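Local coordinates for protein sulfide-quinone reductase (Aquifex aeolicus, PDB 3HYW) that oxidises hydrogen sulfide with FAD and passes the electrons to a membrane quinone, while a polysulfur chain grows on its active-site cysteines, at residues Thr105-Phe111 against Pro252-Glu258; Gly149-Gly153 against Phe184-Glu188. The contacts are given in a common frame with arbitrary orientation. Residue numbers count along the deposited sequence, not the author numbering.

Contact 1: Thr105-Phe111 against Pro252-Glu258; sequences TGPKLVF and PSFQGPE. With FAD (flavin-adenine dinucleotide), chain G; SO4 (sulfate ion), chain N.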
ATOM      1  N   THR A 105     -38.782   2.039  10.789  1.00 31.04           N
ATOM      2  CA  THR A 105     -39.225   1.255   9.640  1.00 31.43           C
ATOM      3  C   THR A 105     -38.094   0.682   8.764  1.00 31.61           C
ATOM      4  O   THR A 105     -38.359  -0.037   7.803  1.00 31.25           O
ATOM      5  CB  THR A 105     -40.173   2.083   8.737  1.00 31.31           C
ATOM      6  OG1 THR A 105     -39.574   3.348   8.458  1.00 31.23           O
ATOM      7  CG2 THR A 105     -41.504   2.316   9.420  1.00 31.49           C
ATOM      8  N   GLY A 106     -36.846   0.998   9.089  1.00 32.21           N
ATOM      9  CA  GLY A 106     -35.706   0.463   8.336  1.00 33.00           C
ATOM     10  C   GLY A 106     -35.550   1.126   6.974  1.00 33.67           C
ATOM     11  O   GLY A 106     -36.166   2.158   6.717  1.00 33.37           O
ATOM     12  N   PRO A 107     -34.715   0.538   6.094  1.00 34.23           N
ATOM     13  CA  PRO A 107     -34.534   1.089   4.740  1.00 34.88           C
ATOM     14  C   PRO A 107     -35.694   0.809   3.788  1.00 35.40           C
ATOM     15  O   PRO A 107     -36.220  -0.310   3.747  1.00 35.98           O
ATOM     16  CB  PRO A 107     -33.276   0.376   4.229  1.00 34.61           C
ATOM     17  CG  PRO A 107     -33.168  -0.880   5.022  1.00 35.21           C
ATOM     18  CD  PRO A 107     -33.876  -0.650   6.342  1.00 34.14           C
ATOM     19  N   LYS A 108     -36.091   1.821   3.024  1.00 36.12           N
ATOM     20  CA  LYS A 108     -36.879   1.570   1.830  1.00 36.08           C
ATOM     21  C   LYS A 108     -35.920   1.481   0.646  1.00 35.51           C
ATOM     22  O   LYS A 108     -35.132   2.392   0.401  1.00 35.62           O
ATOM     23  CB  LYS A 108     -37.952   2.635   1.617  1.00 36.64           C
ATOM     24  CG  LYS A 108     -38.766   2.428   0.352  1.00 38.11           C
ATOM     25  CD  LYS A 108     -40.212   2.781   0.561  1.00 41.55           C
ATOM     26  CE  LYS A 108     -40.980   2.695  -0.741  1.00 42.90           C
ATOM     27  NZ  LYS A 108     -42.222   3.515  -0.690  1.00 44.33           N
ATOM     28  N   LEU A 109     -35.992   0.376  -0.084  1.00 34.86           N
ATOM     29  CA  LEU A 109     -34.984   0.061  -1.081  1.00 34.04           C
ATOM     30  C   LEU A 109     -35.254   0.764  -2.396  1.00 33.74           C
ATOM     31  O   LEU A 109     -36.383   0.755  -2.888  1.00 33.68           O
ATOM     32  CB  LEU A 109     -34.903  -1.449  -1.291  1.00 34.06           C
ATOM     33  CG  LEU A 109     -34.736  -2.280  -0.009  1.00 34.19           C
ATOM     34  CD1 LEU A 109     -34.713  -3.755  -0.340  1.00 35.30           C
ATOM     35  CD2 LEU A 109     -33.487  -1.875   0.747  1.00 32.65           C
ATOM     36  N   VAL A 110     -34.208   1.374  -2.950  1.00 33.42           N
ATOM     37  CA  VAL A 110     -34.267   1.990  -4.283  1.00 33.50           C
ATOM     38  C   VAL A 110     -33.250   1.303  -5.193  1.00 33.69           C
ATOM     39  O   VAL A 110     -32.036   1.424  -5.001  1.00 33.54           O
ATOM     40  CB  VAL A 110     -33.981   3.508  -4.236  1.00 33.46           C
ATOM     41  CG1 VAL A 110     -34.039   4.138  -5.648  1.00 33.69           C
ATOM     42  CG2 VAL A 110     -34.947   4.210  -3.291  1.00 33.85           C
ATOM     43  N   PHE A 111     -33.763   0.573  -6.178  1.00 33.77           N
ATOM     44  CA  PHE A 111     -32.931  -0.100  -7.172  1.00 34.32           C
ATOM     45  C   PHE A 111     -32.673   0.851  -8.333  1.00 34.30           C
ATOM     46  O   PHE A 111     -33.258   0.721  -9.413  1.00 34.25           O
ATOM     47  CB  PHE A 111     -33.602  -1.403  -7.625  1.00 34.11           C
ATOM     48  CG  PHE A 111     -33.769  -2.402  -6.511  1.00 34.59           C
ATOM     49  CD1 PHE A 111     -32.735  -3.278  -6.186  1.00 34.81           C
ATOM     50  CD2 PHE A 111     -34.942  -2.442  -5.763  1.00 35.04           C
ATOM     51  CE1 PHE A 111     -32.877  -4.182  -5.144  1.00 35.67           C
ATOM     52  CE2 PHE A 111     -35.092  -3.356  -4.717  1.00 34.93           C
ATOM     53  CZ  PHE A 111     -34.062  -4.223  -4.412  1.00 34.81           C
ATOM     54  N   PRO A 252     -28.919  -1.857  -3.174  1.00 34.27           N
ATOM     55  CA  PRO A 252     -29.727  -0.694  -3.506  1.00 34.29           C
ATOM     56  C   PRO A 252     -29.395   0.471  -2.578  1.00 34.41           C
ATOM     57  O   PRO A 252     -28.764   0.272  -1.533  1.00 34.49           O
ATOM     58  CB  PRO A 252     -31.157  -1.187  -3.270  1.00 34.08           C
ATOM     59  CG  PRO A 252     -31.034  -2.229  -2.210  1.00 34.18           C
ATOM     60  CD  PRO A 252     -29.644  -2.814  -2.311  1.00 34.48           C
ATOM     61  N   SER A 253     -29.781   1.679  -2.976  1.00 34.43           N
ATOM     62  CA  SER A 253     -29.696   2.831  -2.085  1.00 34.54           C
ATOM     63  C   SER A 253     -30.954   2.857  -1.209  1.00 34.60           C
ATOM     64  O   SER A 253     -31.919   2.134  -1.478  1.00 34.41           O
ATOM     65  CB  SER A 253     -29.552   4.123  -2.884  1.00 34.54           C
ATOM     66  OG  SER A 253     -30.703   4.361  -3.671  1.00 34.25           O
ATOM     67  N   PHE A 254     -30.941   3.667  -0.157  1.00 34.80           N
ATOM     68  CA  PHE A 254     -32.069   3.699   0.770  1.00 34.99           C
ATOM     69  C   PHE A 254     -32.805   5.028   0.704  1.00 35.45           C
ATOM     70  O   PHE A 254     -32.187   6.075   0.513  1.00 35.69           O
ATOM     71  CB  PHE A 254     -31.622   3.475   2.215  1.00 34.93           C
ATOM     72  CG  PHE A 254     -30.900   2.174   2.462  1.00 34.62           C
ATOM     73  CD1 PHE A 254     -31.114   1.052   1.660  1.00 35.28           C
ATOM     74  CD2 PHE A 254     -30.044   2.062   3.551  1.00 34.52           C
ATOM     75  CE1 PHE A 254     -30.448  -0.148   1.916  1.00 35.02           C
ATOM     76  CE2 PHE A 254     -29.376   0.854   3.835  1.00 34.57           C
ATOM     77  CZ  PHE A 254     -29.573  -0.247   3.015  1.00 35.17           C
ATOM     78  N   GLN A 255     -34.123   4.976   0.852  1.00 35.40           N
ATOM     79  CA  GLN A 255     -34.910   6.173   1.119  1.00 36.23           C
ATOM     80  C   GLN A 255     -35.806   5.882   2.317  1.00 36.21           C
ATOM     81  O   GLN A 255     -35.824   4.761   2.828  1.00 36.39           O
ATOM     82  CB  GLN A 255     -35.731   6.607  -0.109  1.00 36.04           C
ATOM     83  CG  GLN A 255     -36.877   5.663  -0.517  1.00 36.81           C
ATOM     84  CD  GLN A 255     -37.743   6.216  -1.657  1.00 37.99           C
ATOM     85  OE1 GLN A 255     -37.870   7.428  -1.831  1.00 39.41           O
ATOM     86  NE2 GLN A 255     -38.351   5.316  -2.428  1.00 39.63           N
ATOM     87  N   GLY A 256     -36.532   6.896   2.773  1.00 36.35           N
ATOM     88  CA  GLY A 256     -37.538   6.702   3.799  1.00 36.04           C
ATOM     89  C   GLY A 256     -38.858   6.259   3.190  1.00 36.12           C
ATOM     90  O   GLY A 256     -39.048   6.339   1.974  1.00 35.67           O
ATOM     91  N   PRO A 257     -39.788   5.802   4.040  1.00 36.24           N
ATOM     92  CA  PRO A 257     -41.054   5.257   3.582  1.00 36.08           C
ATOM     93  C   PRO A 257     -42.119   6.333   3.407  1.00 35.90           C
ATOM     94  O   PRO A 257     -41.925   7.489   3.811  1.00 36.21           O
ATOM     95  CB  PRO A 257     -41.437   4.317   4.721  1.00 36.05           C
ATOM     96  CG  PRO A 257     -40.935   5.026   5.944  1.00 36.44           C
ATOM     97  CD  PRO A 257     -39.688   5.781   5.511  1.00 36.20           C
ATOM     98  N   GLU A 258     -43.241   5.941   2.817  1.00 35.44           N
ATOM     99  CA  GLU A 258     -44.362   6.843   2.612  1.00 34.75           C
ATOM    100  C   GLU A 258     -45.048   7.237   3.914  1.00 34.17           C
ATOM    101  O   GLU A 258     -45.585   8.335   4.020  1.00 34.06           O
ATOM    102  CB  GLU A 258     -45.359   6.235   1.625  1.00 35.02           C
ATOM    103  CG  GLU A 258     -44.789   6.103   0.224  1.00 35.60           C
ATOM    104  CD  GLU A 258     -44.369   7.444  -0.359  1.00 37.28           C
ATOM    105  OE1 GLU A 258     -45.266   8.269  -0.631  1.00 36.77           O
ATOM    106  OE2 GLU A 258     -43.150   7.669  -0.547  1.00 37.51           O
TER
HETATM  107  PA  FAD G 441     -34.971  -3.324  10.084  1.00 23.13           P
HETATM  108  O1A FAD G 441     -34.253  -4.185  11.092  1.00 21.98           O
HETATM  109  O2A FAD G 441     -34.888  -3.672   8.629  1.00 24.09           O
HETATM  110  O5B FAD G 441     -36.501  -3.290  10.546  1.00 24.67           O
HETATM  111  C5B FAD G 441     -37.493  -2.465   9.958  1.00 24.01           C
HETATM  112  C4B FAD G 441     -38.839  -3.063  10.335  1.00 24.36           C
HETATM  113  O4B FAD G 441     -39.890  -2.158   9.998  1.00 25.28           O
HETATM  114  C3B FAD G 441     -39.116  -4.336   9.553  1.00 25.54           C
HETATM  115  O3B FAD G 441     -39.720  -5.292  10.431  1.00 25.86           O
HETATM  116  C2B FAD G 441     -40.095  -3.896   8.482  1.00 25.73           C
HETATM  117  O2B FAD G 441     -40.933  -4.967   8.053  1.00 26.92           O
HETATM  118  C1B FAD G 441     -40.879  -2.822   9.213  1.00 25.75           C
HETATM  119  N9A FAD G 441     -41.566  -1.832   8.339  1.00 26.20           N
HETATM  120  C8A FAD G 441     -41.097  -1.272   7.204  1.00 26.17           C
HETATM  121  N7A FAD G 441     -42.026  -0.403   6.730  1.00 26.59           N
HETATM  122  C5A FAD G 441     -43.081  -0.432   7.577  1.00 26.19           C
HETATM  123  C6A FAD G 441     -44.311   0.223   7.615  1.00 26.33           C
HETATM  124  N6A FAD G 441     -44.645   1.109   6.649  1.00 25.81           N
HETATM  125  N1A FAD G 441     -45.174  -0.032   8.634  1.00 26.27           N
HETATM  126  C2A FAD G 441     -44.861  -0.909   9.604  1.00 26.78           C
HETATM  127  N3A FAD G 441     -43.684  -1.556   9.589  1.00 26.57           N
HETATM  128  C4A FAD G 441     -42.780  -1.331   8.592  1.00 26.06           C
HETATM  129  N1  FAD G 441     -25.323  -4.134  10.772  1.00 22.93           N
HETATM  130  C2  FAD G 441     -24.341  -4.609  11.585  1.00 23.66           C
HETATM  131  O2  FAD G 441     -24.030  -3.981  12.616  1.00 24.10           O
HETATM  132  N3  FAD G 441     -23.692  -5.765  11.307  1.00 23.08           N
HETATM  133  C4  FAD G 441     -24.013  -6.471  10.205  1.00 23.39           C
HETATM  134  O4  FAD G 441     -23.362  -7.633   9.901  1.00 23.55           O
HETATM  135  C4X FAD G 441     -25.012  -6.005   9.358  1.00 23.22           C
HETATM  136  N5  FAD G 441     -25.324  -6.714   8.250  1.00 23.21           N
HETATM  137  C5X FAD G 441     -26.297  -6.284   7.416  1.00 23.05           C
HETATM  138  C6  FAD G 441     -26.612  -7.044   6.284  1.00 23.03           C
HETATM  139  C7  FAD G 441     -27.601  -6.620   5.403  1.00 23.35           C
HETATM  140  C7M FAD G 441     -27.905  -7.472   4.185  1.00 23.27           C
HETATM  141  C8  FAD G 441     -28.278  -5.426   5.663  1.00 23.43           C
HETATM  142  C8M FAD G 441     -29.364  -4.902   4.743  1.00 23.84           C
HETATM  143  C9  FAD G 441     -27.953  -4.670   6.793  1.00 23.15           C
HETATM  144  C9A FAD G 441     -26.964  -5.093   7.696  1.00 23.25           C
HETATM  145  N10 FAD G 441     -26.655  -4.373   8.815  1.00 23.61           N
HETATM  146  C10 FAD G 441     -25.676  -4.814   9.648  1.00 23.12           C
HETATM  147  C1' FAD G 441     -27.318  -3.073   9.068  1.00 23.08           C
HETATM  148  C2' FAD G 441     -28.401  -2.948  10.121  1.00 22.43           C
HETATM  149  O2' FAD G 441     -27.963  -3.526  11.357  1.00 23.62           O
HETATM  150  C3' FAD G 441     -29.693  -3.569   9.588  1.00 22.62           C
HETATM  151  O3' FAD G 441     -30.071  -2.900   8.361  1.00 20.36           O
HETATM  152  C4' FAD G 441     -30.820  -3.462  10.606  1.00 22.58           C
HETATM  153  O4' FAD G 441     -31.840  -4.399  10.237  1.00 23.25           O
HETATM  154  C5' FAD G 441     -31.392  -2.049  10.652  1.00 21.62           C
HETATM  155  O5' FAD G 441     -32.377  -1.957  11.677  1.00 22.49           O
HETATM  156  P   FAD G 441     -33.740  -1.117  11.487  1.00 21.98           P
HETATM  157  O1P FAD G 441     -34.560  -1.303  12.736  1.00 21.34           O
HETATM  158  O2P FAD G 441     -33.430   0.285  11.008  1.00 20.22           O
HETATM  159  O3P FAD G 441     -34.479  -1.808  10.232  1.00 21.19           O
HETATM  160  S   SO4 N 433     -44.318   2.430   3.191  0.50 32.02           S
HETATM  161  O1  SO4 N 433     -45.291   1.740   2.361  0.50 32.04           O
HETATM  162  O2  SO4 N 433     -43.384   3.108   2.296  0.50 31.58           O
HETATM  163  O3  SO4 N 433     -44.983   3.391   4.066  0.50 29.31           O
HETATM  164  O4  SO4 N 433     -43.610   1.437   3.997  0.50 31.34           O
HETATM  165  O   HOH W   1     -41.115   6.066  -0.078  1.00 37.76           O
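Backbone hydrogen bonds pair the two strands antiparallel. K108 N gives to Q255 O (3.0 Å) and Q255 N returns to K108 O (2.8 Å); two residues on, V110 N reaches S253 O (2.8 Å) and S253 N reaches V110 O (3.0 Å). L109 and F254 form the non-hydrogen-bonded pair between them. P107, just before strand 108-110, and P252, within the broken strand 247-255, have no N-H and pack on aromatics through CH-pi contacts: P107 CB lies 3.4 Å from the F254 ring centroid, and P252 CB lies 4.1 Å from that of F111. L109 CD2 adds apolar contact to F254 CE1 (3.7 Å). The long K108 chain carries its amine to O2 of a sulfate ion, probably from the crystallisation liquor (3.2 Å from NZ), and to a water that also bonds G256 O and E258 OE2; E258 has its salt bridge with K273. P257 occupies the N-cap position, and E258 N binds the same sulfate O2 (2.9 Å). G106 suits the cofactor side because a CB would clash with FAD O3P. This is an edge-strand pairing beside the FAD pocket, with F254 also touching bound hydrogen sulfide.

Contact 2: Gly149-Gly153 against Phe184-Glu188; sequences GAIPG and FITSE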
ATOM      1  N   GLY A 149     -21.529  -5.384  -6.110  1.00 31.46           N
ATOM      2  CA  GLY A 149     -21.134  -4.081  -5.618  1.00 31.10           C
ATOM      3  C   GLY A 149     -22.249  -3.177  -5.163  1.00 31.33           C
ATOM      4  O   GLY A 149     -23.283  -3.629  -4.667  1.00 30.81           O
ATOM      5  N   ALA A 150     -22.008  -1.883  -5.334  1.00 31.40           N
ATOM      6  CA  ALA A 150     -22.901  -0.846  -4.851  1.00 31.57           C
ATOM      7  C   ALA A 150     -23.116   0.218  -5.921  1.00 31.56           C
ATOM      8  O   ALA A 150     -22.174   0.654  -6.586  1.00 31.43           O
ATOM      9  CB  ALA A 150     -22.334  -0.227  -3.592  1.00 31.45           C
ATOM     10  N   ILE A 151     -24.376   0.605  -6.091  1.00 31.74           N
ATOM     11  CA  ILE A 151     -24.756   1.673  -7.005  1.00 31.60           C
ATOM     12  C   ILE A 151     -24.477   3.020  -6.313  1.00 31.86           C
ATOM     13  O   ILE A 151     -24.111   3.039  -5.131  1.00 31.96           O
ATOM     14  CB  ILE A 151     -26.252   1.533  -7.460  1.00 31.80           C
ATOM     15  CG1 ILE A 151     -27.220   1.750  -6.284  1.00 31.31           C
ATOM     16  CG2 ILE A 151     -26.486   0.171  -8.115  1.00 31.62           C
ATOM     17  CD1 ILE A 151     -28.684   1.891  -6.689  1.00 31.24           C
ATOM     18  N   PRO A 152     -24.612   4.148  -7.039  1.00 31.89           N
ATOM     19  CA  PRO A 152     -24.472   5.442  -6.368  1.00 31.81           C
ATOM     20  C   PRO A 152     -25.523   5.651  -5.276  1.00 32.18           C
ATOM     21  O   PRO A 152     -26.634   5.123  -5.382  1.00 31.98           O
ATOM     22  CB  PRO A 152     -24.686   6.449  -7.503  1.00 31.59           C
ATOM     23  CG  PRO A 152     -24.348   5.689  -8.743  1.00 31.64           C
ATOM     24  CD  PRO A 152     -24.847   4.307  -8.488  1.00 31.89           C
ATOM     25  N   GLY A 153     -25.158   6.408  -4.240  1.00 32.34           N
ATOM     26  CA  GLY A 153     -26.063   6.703  -3.121  1.00 32.62           C
ATOM     27  C   GLY A 153     -26.184   5.599  -2.085  1.00 32.98           C
ATOM     28  O   GLY A 153     -26.934   5.729  -1.115  1.00 32.99           O
ATOM     29  N   PHE A 184     -15.638  -6.589  -8.342  1.00 30.40           N
ATOM     30  CA  PHE A 184     -16.356  -5.780  -7.376  1.00 30.51           C
ATOM     31  C   PHE A 184     -16.408  -4.352  -7.901  1.00 30.35           C
ATOM     32  O   PHE A 184     -15.372  -3.781  -8.230  1.00 30.70           O
ATOM     33  CB  PHE A 184     -15.635  -5.843  -6.026  1.00 30.28           C
ATOM     34  CG  PHE A 184     -16.436  -5.304  -4.881  1.00 30.18           C
ATOM     35  CD1 PHE A 184     -17.303  -6.133  -4.175  1.00 30.65           C
ATOM     36  CD2 PHE A 184     -16.303  -3.978  -4.483  1.00 30.68           C
ATOM     37  CE1 PHE A 184     -18.056  -5.638  -3.106  1.00 30.75           C
ATOM     38  CE2 PHE A 184     -17.046  -3.481  -3.414  1.00 30.31           C
ATOM     39  CZ  PHE A 184     -17.921  -4.316  -2.724  1.00 30.17           C
ATOM     40  N   ILE A 185     -17.612  -3.789  -8.008  1.00 30.17           N
ATOM     41  CA  ILE A 185     -17.779  -2.421  -8.531  1.00 29.98           C
ATOM     42  C   ILE A 185     -18.525  -1.560  -7.516  1.00 29.90           C
ATOM     43  O   ILE A 185     -19.645  -1.877  -7.120  1.00 29.89           O
ATOM     44  CB  ILE A 185     -18.523  -2.385  -9.893  1.00 29.99           C
ATOM     45  CG1 ILE A 185     -17.843  -3.300 -10.916  1.00 30.27           C
ATOM     46  CG2 ILE A 185     -18.601  -0.942 -10.423  1.00 30.11           C
ATOM     47  CD1 ILE A 185     -18.449  -3.238 -12.311  1.00 30.14           C
ATOM     48  N   THR A 186     -17.898  -0.472  -7.091  1.00 29.88           N
ATOM     49  CA  THR A 186     -18.473   0.342  -6.022  1.00 29.49           C
ATOM     50  C   THR A 186     -18.468   1.852  -6.285  1.00 29.53           C
ATOM     51  O   THR A 186     -17.600   2.384  -6.993  1.00 29.25           O
ATOM     52  CB  THR A 186     -17.802   0.015  -4.657  1.00 29.99           C
ATOM     53  OG1 THR A 186     -18.407   0.802  -3.625  1.00 28.49           O
ATOM     54  CG2 THR A 186     -16.289   0.279  -4.707  1.00 29.15           C
ATOM     55  N   SER A 187     -19.468   2.522  -5.713  1.00 29.45           N
ATOM     56  CA  SER A 187     -19.551   3.976  -5.671  1.00 29.56           C
ATOM     57  C   SER A 187     -18.535   4.589  -4.695  1.00 29.97           C
ATOM     58  O   SER A 187     -18.202   5.771  -4.803  1.00 30.06           O
ATOM     59  CB  SER A 187     -20.971   4.400  -5.292  1.00 29.58           C
ATOM     60  OG  SER A 187     -21.503   3.569  -4.263  1.00 30.01           O
ATOM     61  N   GLU A 188     -18.050   3.790  -3.742  1.00 29.82           N
ATOM     62  CA  GLU A 188     -16.983   4.227  -2.836  1.00 29.98           C
ATOM     63  C   GLU A 188     -15.806   4.752  -3.639  1.00 29.95           C
ATOM     64  O   GLU A 188     -15.488   4.193  -4.699  1.00 29.91           O
ATOM     65  CB  GLU A 188     -16.475   3.063  -1.989  1.00 30.17           C
ATOM     66  CG  GLU A 188     -17.422   2.544  -0.930  1.00 30.29           C
ATOM     67  CD  GLU A 188     -17.007   1.156  -0.509  1.00 31.84           C
ATOM     68  OE1 GLU A 188     -17.199   0.216  -1.310  1.00 33.71           O
ATOM     69  OE2 GLU A 188     -16.447   1.004   0.588  1.00 30.56           O
TER
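G149, the last residue but one of strand 146-150, lies so close to its neighbour that its CA is 3.1 Å from I185 O in a CA-H...O contact; a CB would clash with I185 O, and at these backbone angles also with the preceding carbonyl O. Its CA also sits over one face of the F184 ring, 4.3 Å from F184 CE1. A150 N then donates to I185 O (3.0 Å), in register with the parallel bridge between G149 and I185. Strands 146-150 and 182-185 are joined through helix 158-173 in a beta-alpha-beta crossover of the kind found in Rossmann-like domains, and F184 packs on A160 and A164 of that helix. The small A150 methyl points sideways, with A150 CB 3.9 Å from S187 OG, and also touches F157. Past the strand end, I151 turns its side chain away but offers its carbonyl: S187 OG donates to I151 O at 2.8 Å, where regular backbone pairing has ended. Within 184-188, T186 OG1 accepts from E188 N (3.0 Å), making an ST turn, and donates to E188 OE1 (2.7 Å). P152, with no amide hydrogen, continues the exit, its CA 3.8 Å from S187 CB.

The centres of the two contacts lie about 16 Å apart in one mixed five-stranded sheet, ordered 108-110, 247-255, 146-150, 182-185, 216-218. Contact 1 joins the outermost strand 108-110 to 247-255 antiparallel, whereas contact 2 joins 146-150 to 182-185 in parallel; strands 247-255 and 146-150 are direct neighbours, so the pairs continue one another. Along the chain, both segments of contact 2 fall between those of contact 1. The contacts also touch, with S253 CB 3.5 Å from G153 O and I151 CD1 3.8 Å from V110 O. The sheet thus runs from the FAD and sulfide pockets at contact 1 to a buried contact away from the known sites at contact 2.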